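Local coordinates for C381 turret protein (Sulfolobus turreted icosahedral virus, PDB 4IND) that probably builds, as a pentamer of triple jelly-roll subunits, the turrets that project from the capsid of this archaeal virus, at residues A[117-122]-A[156-161]; A[167-172]-A[239-244]; A[180-185]-A[255-260]. All coordinates share one frame; numbering follows the deposited sequence. Where two conformers were deposited one is given.

Contact 1. Residues A[117-122]-A[156-161]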
loop_
_atom_site.group_PDB
_atom_site.type_symbol
_atom_site.label_atom_id
_atom_site.label_comp_id
_atom_site.label_asym_id
_atom_site.label_seq_id
_atom_site.Cartn_x
_atom_site.Cartn_y
_atom_site.Cartn_z
ATOM N N GLU A 117 7.777 7.302 -32.797
ATOM C CA GLU A 117 7.361 7.685 -31.444
ATOM C C GLU A 117 8.513 8.411 -30.777
ATOM O O GLU A 117 9.557 7.826 -30.497
ATOM C CB GLU A 117 7.029 6.443 -30.611
ATOM C CG GLU A 117 6.007 5.532 -31.247
ATOM C CD GLU A 117 4.618 6.046 -31.025
ATOM O OE1 GLU A 117 4.372 6.523 -29.903
ATOM O OE2 GLU A 117 3.787 5.988 -31.956
ATOM N N ILE A 118 8.340 9.698 -30.540
ATOM C CA ILE A 118 9.314 10.456 -29.764
ATOM C C ILE A 118 8.997 10.255 -28.288
ATOM O O ILE A 118 7.909 10.613 -27.845
ATOM C CB ILE A 118 9.215 11.971 -30.098
ATOM C CG1 ILE A 118 9.640 12.222 -31.561
ATOM C CG2 ILE A 118 10.077 12.792 -29.160
ATOM C CD1 ILE A 118 9.371 13.643 -32.037
ATOM N N TYR A 119 9.935 9.697 -27.520
ATOM C CA TYR A 119 9.740 9.575 -26.075
ATOM C C TYR A 119 10.509 10.685 -25.401
ATOM O O TYR A 119 11.628 11.009 -25.806
ATOM C CB TYR A 119 10.267 8.223 -25.553
ATOM C CG TYR A 119 9.568 7.038 -26.152
ATOM C CD1 TYR A 119 8.548 6.377 -25.471
ATOM C CD2 TYR A 119 9.922 6.579 -27.403
ATOM C CE1 TYR A 119 7.903 5.275 -26.037
ATOM C CE2 TYR A 119 9.293 5.493 -27.963
ATOM C CZ TYR A 119 8.280 4.851 -27.287
ATOM O OH TYR A 119 7.665 3.767 -27.896
ATOM N N ASP A 120 9.936 11.254 -24.347
ATOM C CA ASP A 120 10.649 12.284 -23.612
ATOM C C ASP A 120 10.311 12.190 -22.139
ATOM O O ASP A 120 9.350 11.509 -21.737
ATOM C CB ASP A 120 10.291 13.670 -24.160
ATOM C CG ASP A 120 11.450 14.641 -24.085
ATOM O OD1 ASP A 120 12.332 14.442 -23.222
ATOM O OD2 ASP A 120 11.506 15.603 -24.902
ATOM N N ILE A 121 11.109 12.860 -21.323
ATOM C CA ILE A 121 10.918 12.779 -19.883
ATOM C C ILE A 121 10.886 14.201 -19.347
ATOM O O ILE A 121 11.693 15.047 -19.756
ATOM C CB ILE A 121 12.033 11.981 -19.230
ATOM C CG1 ILE A 121 12.009 10.539 -19.756
ATOM C CG2 ILE A 121 11.885 12.021 -17.704
ATOM C CD1 ILE A 121 13.226 9.717 -19.373
ATOM N N PHE A 122 9.949 14.478 -18.445
ATOM C CA PHE A 122 9.765 15.851 -17.965
ATOM C C PHE A 122 9.396 15.830 -16.505
ATOM O O PHE A 122 8.364 15.277 -16.131
ATOM C CB PHE A 122 8.683 16.554 -18.792
ATOM C CG PHE A 122 8.319 17.949 -18.295
ATOM C CD1 PHE A 122 9.297 18.908 -18.062
ATOM C CD2 PHE A 122 7.001 18.300 -18.126
ATOM C CE1 PHE A 122 8.959 20.197 -17.625
ATOM C CE2 PHE A 122 6.639 19.582 -17.688
ATOM C CZ PHE A 122 7.626 20.532 -17.448
ATOM N N ASN A 156 9.974 3.070 -20.105
ATOM C CA ASN A 156 10.476 2.022 -21.008
ATOM C C ASN A 156 10.669 2.609 -22.420
ATOM O O ASN A 156 9.809 2.504 -23.273
ATOM C CB ASN A 156 9.540 0.824 -21.019
ATOM C CG ASN A 156 10.111 -0.355 -21.802
ATOM O OD1 ASN A 156 11.245 -0.295 -22.270
ATOM N ND2 ASN A 156 9.323 -1.426 -21.951
ATOM N N ILE A 157 11.809 3.252 -22.629
ATOM C CA ILE A 157 12.152 3.821 -23.941
ATOM C C ILE A 157 13.023 2.833 -24.709
ATOM O O ILE A 157 14.015 2.355 -24.172
ATOM C CB ILE A 157 12.933 5.117 -23.761
ATOM C CG1 ILE A 157 12.069 6.147 -23.012
ATOM C CG2 ILE A 157 13.383 5.692 -25.115
ATOM C CD1 ILE A 157 12.865 7.378 -22.578
ATOM N N PRO A 158 12.645 2.522 -25.970
ATOM C CA PRO A 158 13.386 1.529 -26.763
ATOM C C PRO A 158 14.772 2.036 -27.147
ATOM O O PRO A 158 15.095 3.193 -26.858
ATOM C CB PRO A 158 12.496 1.311 -27.992
ATOM C CG PRO A 158 11.643 2.542 -28.085
ATOM C CD PRO A 158 11.437 3.003 -26.666
ATOM N N LYS A 159 15.585 1.177 -27.759
ATOM C CA LYS A 159 16.973 1.512 -28.033
ATOM C C LYS A 159 17.037 2.451 -29.240
ATOM O O LYS A 159 17.272 2.029 -30.357
ATOM C CB LYS A 159 17.802 0.243 -28.260
ATOM C CG LYS A 159 19.297 0.498 -28.412
ATOM C CD LYS A 159 20.019 -0.738 -28.981
ATOM C CE LYS A 159 20.021 -1.891 -27.987
ATOM N NZ LYS A 159 20.873 -3.022 -28.451
ATOM N N ILE A 160 16.811 3.738 -28.993
ATOM C CA ILE A 160 16.729 4.722 -30.077
ATOM C C ILE A 160 17.449 6.036 -29.753
ATOM O O ILE A 160 17.456 6.964 -30.565
ATOM C CB ILE A 160 15.256 5.071 -30.397
ATOM C CG1 ILE A 160 14.582 5.613 -29.141
ATOM C CG2 ILE A 160 14.505 3.860 -30.958
ATOM C CD1 ILE A 160 13.195 6.238 -29.407
ATOM N N ILE A 161 18.017 6.141 -28.555
ATOM C CA ILE A 161 18.679 7.376 -28.155
ATOM C C ILE A 161 20.108 7.353 -28.646
ATOM O O ILE A 161 20.871 6.435 -28.340
ATOM C CB ILE A 161 18.698 7.575 -26.624
ATOM C CG1 ILE A 161 17.304 7.427 -26.021
ATOM C CG2 ILE A 161 19.308 8.937 -26.266
ATOM C CD1 ILE A 161 17.313 7.271 -24.490
#
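Strand 117-122 and residues 156-158 of strand 155-163 pass each other 8.3 Å apart, their directions at 138°, and no hydrogen bond joins them: the contact is made chiefly by side chains. Tyr119 does most of the work. Its CG stands anti to the carbonyl carbon, which carries the ring out toward Pro158. The two meet tip to tip, and Pro158 CD sits over one face of the ring near its rim in a CH-pi contact, 3.9 Å from the centroid and 25° off the normal. The closest approach is 3.5 Å, from Pro158 CD to Tyr119 CE2. Nearer the backbone, Ile157 slides past the tyrosine in the opposite direction, laying its CG1 3.7 Å from Tyr119 CB. The Ile157 and Ile121 side chains cross obliquely, CD1 to CD1 at 4.0 Å. Beyond the corner at Lys159, the centre of an inverse gamma turn, the chain returns Ile160 to the ring; with CG1 in the crowded position between N and carbonyl carbon (chi1 58°), its CD1 comes 3.9 Å from Tyr119 CD2, crossing at about a right angle. Tyr108 from strand 108-110 packs on Ile157 and Ile160, while Gly127 and Gln126 of the second subunit lie against Tyr119 and Pro158. Strand 117-122 belongs to the first galactose-binding-like domain and 156-161 to the second, whose bulge at Ile160 and Ile161 faces Phe255. This is an interdomain seam between two beta-sandwich domains of the triple jelly roll, formed by apolar packing of separate sheets and bordered by a neighbouring subunit.

Contact 2. Residues A[167-172]-A[239-244]. With 2HP (dihydrogenphosphate ion), chain U.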
loop_
_atom_site.group_PDB
_atom_site.type_symbol
_atom_site.label_atom_id
_atom_site.label_comp_id
_atom_site.label_asym_id
_atom_site.label_seq_id
_atom_site.Cartn_x
_atom_site.Cartn_y
_atom_site.Cartn_z
ATOM N N GLY A 167 25.742 14.080 -23.104
ATOM C CA GLY A 167 24.297 14.058 -22.977
ATOM C C GLY A 167 23.912 13.805 -21.526
ATOM O O GLY A 167 24.694 13.244 -20.741
ATOM N N TYR A 168 22.700 14.213 -21.172
ATOM C CA TYR A 168 22.197 14.047 -19.817
ATOM C C TYR A 168 20.756 13.633 -19.866
ATOM O O TYR A 168 20.018 14.045 -20.755
ATOM C CB TYR A 168 22.267 15.382 -19.059
ATOM C CG TYR A 168 23.658 15.933 -18.884
ATOM C CD1 TYR A 168 24.495 15.459 -17.894
ATOM C CD2 TYR A 168 24.129 16.938 -19.720
ATOM C CE1 TYR A 168 25.771 15.963 -17.740
ATOM C CE2 TYR A 168 25.396 17.453 -19.572
ATOM C CZ TYR A 168 26.214 16.956 -18.582
ATOM O OH TYR A 168 27.477 17.463 -18.428
ATOM N N ILE A 169 20.349 12.830 -18.890
ATOM C CA ILE A 169 18.935 12.587 -18.650
ATOM C C ILE A 169 18.748 12.721 -17.140
ATOM O O ILE A 169 19.500 12.150 -16.377
ATOM C CB ILE A 169 18.510 11.187 -19.109
ATOM C CG1 ILE A 169 18.875 10.981 -20.580
ATOM C CG2 ILE A 169 17.002 10.985 -18.897
ATOM C CD1 ILE A 169 18.520 9.606 -21.133
ATOM N N SER A 170 17.786 13.529 -16.708
ATOM C CA SER A 170 17.489 13.616 -15.277
ATOM C C SER A 170 16.043 13.223 -15.031
ATOM O O SER A 170 15.195 13.406 -15.897
ATOM C CB SER A 170 17.702 15.043 -14.765
ATOM O OG SER A 170 19.050 15.427 -14.893
ATOM N N PHE A 171 15.757 12.716 -13.835
ATOM C CA PHE A 171 14.377 12.434 -13.451
ATOM C C PHE A 171 14.268 12.371 -11.930
ATOM O O PHE A 171 15.266 12.181 -11.248
ATOM C CB PHE A 171 13.864 11.150 -14.127
ATOM C CG PHE A 171 14.863 10.029 -14.161
ATOM C CD1 PHE A 171 14.981 9.144 -13.098
ATOM C CD2 PHE A 171 15.675 9.846 -15.264
ATOM C CE1 PHE A 171 15.904 8.105 -13.128
ATOM C CE2 PHE A 171 16.599 8.806 -15.305
ATOM C CZ PHE A 171 16.716 7.933 -14.234
ATOM N N ARG A 172 13.066 12.569 -11.407
ATOM C CA ARG A 172 12.833 12.506 -9.962
ATOM C C ARG A 172 12.242 11.151 -9.638
ATOM O O ARG A 172 11.316 10.707 -10.308
ATOM C CB ARG A 172 11.834 13.594 -9.519
ATOM C CG ARG A 172 11.546 13.562 -8.033
ATOM C CD ARG A 172 10.154 14.058 -7.645
ATOM N NE ARG A 172 9.094 13.136 -8.056
ATOM C CZ ARG A 172 7.798 13.381 -7.850
ATOM N NH1 ARG A 172 7.419 14.516 -7.260
ATOM N NH2 ARG A 172 6.870 12.517 -8.246
ATOM N N VAL A 239 17.643 12.194 -9.794
ATOM C CA VAL A 239 18.651 11.282 -10.344
ATOM C C VAL A 239 19.190 11.885 -11.638
ATOM O O VAL A 239 18.429 12.441 -12.434
ATOM C CB VAL A 239 18.045 9.907 -10.604
ATOM C CG1 VAL A 239 19.076 8.958 -11.232
ATOM C CG2 VAL A 239 17.491 9.325 -9.303
ATOM N N LYS A 240 20.498 11.784 -11.843
ATOM C CA LYS A 240 21.108 12.321 -13.067
ATOM C C LYS A 240 21.947 11.276 -13.794
ATOM O O LYS A 240 22.848 10.671 -13.210
ATOM C CB LYS A 240 21.960 13.528 -12.713
ATOM C CG LYS A 240 22.575 14.221 -13.904
ATOM C CD LYS A 240 23.366 15.429 -13.437
ATOM C CE LYS A 240 24.137 16.061 -14.571
ATOM N NZ LYS A 240 24.996 17.180 -14.077
ATOM N N PHE A 241 21.636 11.055 -15.067
ATOM C CA PHE A 241 22.446 10.176 -15.905
ATOM C C PHE A 241 23.283 11.068 -16.819
ATOM O O PHE A 241 22.759 12.005 -17.413
ATOM C CB PHE A 241 21.551 9.260 -16.726
ATOM C CG PHE A 241 22.232 8.693 -17.937
ATOM C CD1 PHE A 241 23.256 7.771 -17.802
ATOM C CD2 PHE A 241 21.854 9.096 -19.212
ATOM C CE1 PHE A 241 23.894 7.248 -18.913
ATOM C CE2 PHE A 241 22.476 8.576 -20.336
ATOM C CZ PHE A 241 23.514 7.650 -20.186
ATOM N N SER A 242 24.582 10.802 -16.899
ATOM C CA SER A 242 25.479 11.591 -17.742
ATOM C C SER A 242 26.274 10.668 -18.631
ATOM O O SER A 242 26.820 9.667 -18.153
ATOM C CB SER A 242 26.478 12.389 -16.899
ATOM O OG SER A 242 25.861 12.976 -15.773
ATOM N N VAL A 243 26.361 10.999 -19.918
ATOM C CA VAL A 243 27.281 10.293 -20.817
ATOM C C VAL A 243 28.623 10.999 -20.682
ATOM O O VAL A 243 28.703 12.222 -20.855
ATOM C CB VAL A 243 26.809 10.370 -22.280
ATOM C CG1 VAL A 243 27.786 9.622 -23.182
ATOM C CG2 VAL A 243 25.404 9.795 -22.431
ATOM N N THR A 244 29.686 10.255 -20.388
ATOM C CA THR A 244 30.944 10.912 -20.003
ATOM C C THR A 244 32.137 10.625 -20.895
ATOM O O THR A 244 33.217 11.180 -20.683
ATOM C CB THR A 244 31.331 10.554 -18.549
ATOM O OG1 THR A 244 31.462 9.133 -18.450
ATOM C CG2 THR A 244 30.277 11.029 -17.551
HETATM P P 2HP U . 5.404 10.029 -10.877
HETATM O O1 2HP U . 6.573 9.808 -9.951
HETATM O O2 2HP U . 5.204 11.505 -10.727
HETATM O O3 2HP U . 4.181 9.212 -10.352
HETATM O O4 2HP U . 5.709 9.727 -12.378
HETATM O O HOH W 1 27.608 14.726 -20.615
#
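Strands 168-172 and 239-243 run antiparallel, their axes 4.7 Å apart, and five backbone hydrogen bonds join the two segments. Ile169 and Phe241 form one hydrogen-bonded pair, Phe171 and Val239 the other; the bond from Phe241 N to Ile169 O is the shortest at 2.7 Å and lies nearly along the C=O axis. Val243 N reaches Gly167 O at an almost straight 173°, extending the ladder past Tyr168, and a water bridges Gly167 N to Val243 O at the end. The backbone angles of Gly167 suit glycine. Apolar contacts gather on the face of Ile169, Phe171, Val239 and Phe241. There Ile169 lies alongside Phe241, its CG1 3.8 Å from CD2 at the ring edge, and Phe171, its CG in the crowded position (chi1 41°), sets CE1 3.8 Å from Val239 CB. On the other face the extended Lys240 runs beside the Tyr168 ring, CE 3.4 Å from CD1, and Ser242 OG approaches the edge of that ring. Ser170 OG is hydrogen-bonded to Asn102. Arg172, bent at chi3, leaves the strand pair: its NH2 donates to O1 of the phosphate ion at 3.2 Å, and NH1 pairs with Glu125 and with Asn153 of the third subunit. The chemistry thus gives an apolar face turned into the second jelly roll, a more polar face with Ser170, Lys240 and Ser242 beside Tyr168, and, at the strand end, an arginine that shares an anion site with Arg147 and the Leu79 amide, where its positive charge probably favours the bound phosphate.

Contact 3. Residues A[180-185]-A[255-260]. With 2HP (dihydrogenphosphate ion), chain Y.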
loop_
_atom_site.group_PDB
_atom_site.type_symbol
_atom_site.label_atom_id
_atom_site.label_comp_id
_atom_site.label_asym_id
_atom_site.label_seq_id
_atom_site.Cartn_x
_atom_site.Cartn_y
_atom_site.Cartn_z
ATOM N N ILE A 180 17.609 0.534 -13.075
ATOM C CA ILE A 180 17.783 1.343 -14.273
ATOM C C ILE A 180 18.518 0.465 -15.276
ATOM O O ILE A 180 19.655 0.060 -15.037
ATOM C CB ILE A 180 18.606 2.580 -13.985
ATOM C CG1 ILE A 180 17.854 3.478 -13.003
ATOM C CG2 ILE A 180 18.897 3.328 -15.282
ATOM C CD1 ILE A 180 18.696 4.638 -12.481
ATOM N N LYS A 181 17.836 0.131 -16.365
ATOM C CA LYS A 181 18.370 -0.774 -17.360
ATOM C C LYS A 181 18.580 0.007 -18.652
ATOM O O LYS A 181 17.689 0.739 -19.115
ATOM C CB LYS A 181 17.421 -1.963 -17.586
ATOM C CG LYS A 181 17.987 -3.039 -18.513
ATOM C CD LYS A 181 16.937 -4.094 -18.873
ATOM C CE LYS A 181 16.450 -4.855 -17.634
ATOM N NZ LYS A 181 15.504 -5.957 -18.025
ATOM N N MET A 182 19.762 -0.132 -19.236
ATOM C CA MET A 182 20.038 0.538 -20.492
ATOM C C MET A 182 20.663 -0.404 -21.515
ATOM O O MET A 182 21.875 -0.613 -21.522
ATOM C CB MET A 182 20.907 1.775 -20.239
ATOM C CG MET A 182 20.280 2.722 -19.230
ATOM S SD MET A 182 21.427 3.885 -18.480
ATOM C CE MET A 182 22.176 4.595 -19.945
ATOM N N PRO A 183 19.820 -0.994 -22.375
ATOM C CA PRO A 183 20.310 -1.796 -23.494
ATOM C C PRO A 183 21.033 -0.825 -24.398
ATOM O O PRO A 183 20.535 0.298 -24.560
ATOM C CB PRO A 183 19.023 -2.265 -24.187
ATOM C CG PRO A 183 17.903 -2.006 -23.211
ATOM C CD PRO A 183 18.349 -0.844 -22.378
ATOM N N TYR A 184 22.178 -1.209 -24.947
ATOM C CA TYR A 184 22.926 -0.316 -25.819
ATOM C C TYR A 184 23.556 -1.082 -26.963
ATOM O O TYR A 184 23.710 -2.290 -26.886
ATOM C CB TYR A 184 24.025 0.404 -25.034
ATOM C CG TYR A 184 25.052 -0.532 -24.447
ATOM C CD1 TYR A 184 26.096 -1.032 -25.235
ATOM C CD2 TYR A 184 24.980 -0.946 -23.114
ATOM C CE1 TYR A 184 27.038 -1.898 -24.713
ATOM C CE2 TYR A 184 25.939 -1.823 -22.592
ATOM C CZ TYR A 184 26.953 -2.287 -23.402
ATOM O OH TYR A 184 27.891 -3.152 -22.898
ATOM N N SER A 185 23.877 -0.350 -28.034
ATOM C CA SER A 185 24.736 -0.846 -29.109
ATOM C C SER A 185 25.771 0.230 -29.375
ATOM O O SER A 185 25.479 1.428 -29.243
ATOM C CB SER A 185 23.948 -1.102 -30.393
ATOM O OG SER A 185 22.977 -2.116 -30.225
ATOM N N PHE A 255 21.121 3.762 -27.383
ATOM C CA PHE A 255 20.700 3.071 -26.176
ATOM C C PHE A 255 19.238 3.341 -25.839
ATOM O O PHE A 255 18.626 4.293 -26.345
ATOM C CB PHE A 255 21.629 3.418 -25.001
ATOM C CG PHE A 255 21.529 4.857 -24.548
ATOM C CD1 PHE A 255 20.703 5.213 -23.494
ATOM C CD2 PHE A 255 22.277 5.846 -25.175
ATOM C CE1 PHE A 255 20.617 6.549 -23.073
ATOM C CE2 PHE A 255 22.203 7.172 -24.772
ATOM C CZ PHE A 255 21.364 7.528 -23.719
ATOM N N GLY A 256 18.693 2.490 -24.984
ATOM C CA GLY A 256 17.339 2.615 -24.506
ATOM C C GLY A 256 17.405 2.933 -23.027
ATOM O O GLY A 256 18.492 3.008 -22.452
ATOM N N LEU A 257 16.247 3.152 -22.409
ATOM C CA LEU A 257 16.215 3.473 -20.989
ATOM C C LEU A 257 14.975 2.902 -20.360
ATOM O O LEU A 257 13.853 3.194 -20.778
ATOM C CB LEU A 257 16.230 4.993 -20.781
ATOM C CG LEU A 257 16.064 5.430 -19.317
ATOM C CD1 LEU A 257 17.273 5.012 -18.507
ATOM C CD2 LEU A 257 15.860 6.966 -19.235
ATOM N N GLU A 258 15.190 2.110 -19.326
ATOM C CA GLU A 258 14.103 1.481 -18.599
ATOM C C GLU A 258 14.363 1.800 -17.130
ATOM O O GLU A 258 15.445 1.527 -16.595
ATOM C CB GLU A 258 14.136 -0.026 -18.931
ATOM C CG GLU A 258 13.103 -0.934 -18.285
ATOM C CD GLU A 258 13.269 -2.384 -18.774
ATOM O OE1 GLU A 258 13.148 -2.596 -20.004
ATOM O OE2 GLU A 258 13.547 -3.296 -17.942
ATOM N N VAL A 259 13.390 2.436 -16.482
ATOM C CA VAL A 259 13.475 2.725 -15.047
ATOM C C VAL A 259 12.226 2.178 -14.397
ATOM O O VAL A 259 11.121 2.557 -14.774
ATOM C CB VAL A 259 13.528 4.248 -14.788
ATOM C CG1 VAL A 259 13.761 4.527 -13.299
ATOM C CG2 VAL A 259 14.608 4.893 -15.641
ATOM N N GLU A 260 12.391 1.291 -13.425
ATOM C CA GLU A 260 11.259 0.561 -12.872
ATOM C C GLU A 260 11.480 0.257 -11.405
ATOM O O GLU A 260 12.613 -0.012 -10.976
ATOM C CB GLU A 260 11.064 -0.747 -13.650
ATOM C CG GLU A 260 12.325 -1.574 -13.692
ATOM C CD GLU A 260 12.465 -2.405 -14.958
ATOM O OE1 GLU A 260 11.469 -2.582 -15.694
ATOM O OE2 GLU A 260 13.584 -2.888 -15.219
HETATM P P 2HP Y . 12.082 -6.498 -19.637
HETATM O O1 2HP Y . 12.874 -7.759 -19.179
HETATM O O2 2HP Y . 11.014 -6.140 -18.651
HETATM O O3 2HP Y . 11.292 -6.781 -20.868
HETATM O O4 2HP Y . 13.078 -5.322 -19.839
#
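Two inner neighbours of a four-stranded sheet in the second jelly roll, strands 180-185 and 255-260, pair antiparallel and carry a phosphate site on one face. Lys181 and Glu258 form the hydrogen-bonded pair: Lys181 N meets Glu258 O at 2.8 Å, and Lys181 O takes the return bond from Glu258 N. Farther along, Gly256 N donates to Pro183 O at 2.9 Å, nearly along the C=O axis. Both charged side chains leave with CG anti to N and lie side by side. Lys181 bends at chi3 (-63°), so that NZ makes a salt bridge to Glu258 OE2 (3.3 Å), its hydrogen bond weak. Lys181 NZ also donates to phosphate O4 (3.1 Å) and bonds Asp235 O of the second subunit. Glu258 OE1 lies 2.7 Å from the same phosphate O4. Glu260 forms a salt bridge with Arg154, which also binds the phosphate. This buried cluster, completed by Glu237 N of the second subunit, sits at a subunit boundary of the pentameric turret protein. The opposite face is apolar and looks into the sandwich: Met182 CE lies 3.9 Å from Phe255 CD1, and Leu257 CD1 touches both Met182 CG (3.8 Å) and Ile180 CG2.

How the contacts relate
From the N terminus, contact 1 comes first, joining strand 114-124 of the first domain to the opening strand of the second and closing a loop of 33 residues that holds strands 130-134 and 138-147. It closes before the other two open. Contacts 2 and 3 then cross, closing loops of 66 and 69 residues: 167-172 and 180-185 follow in turn, and their partners 239-244 and 255-260 return in the same order, in facing sheets of the second jelly roll. Phe241 packs against Met182 and Phe255 in the core between. Contact 1 is tied to contact 3 by backbone pairing of Ile157 with Leu257 and Ile161 with Phe255, and to contact 2 where Ile121 meets Ile169.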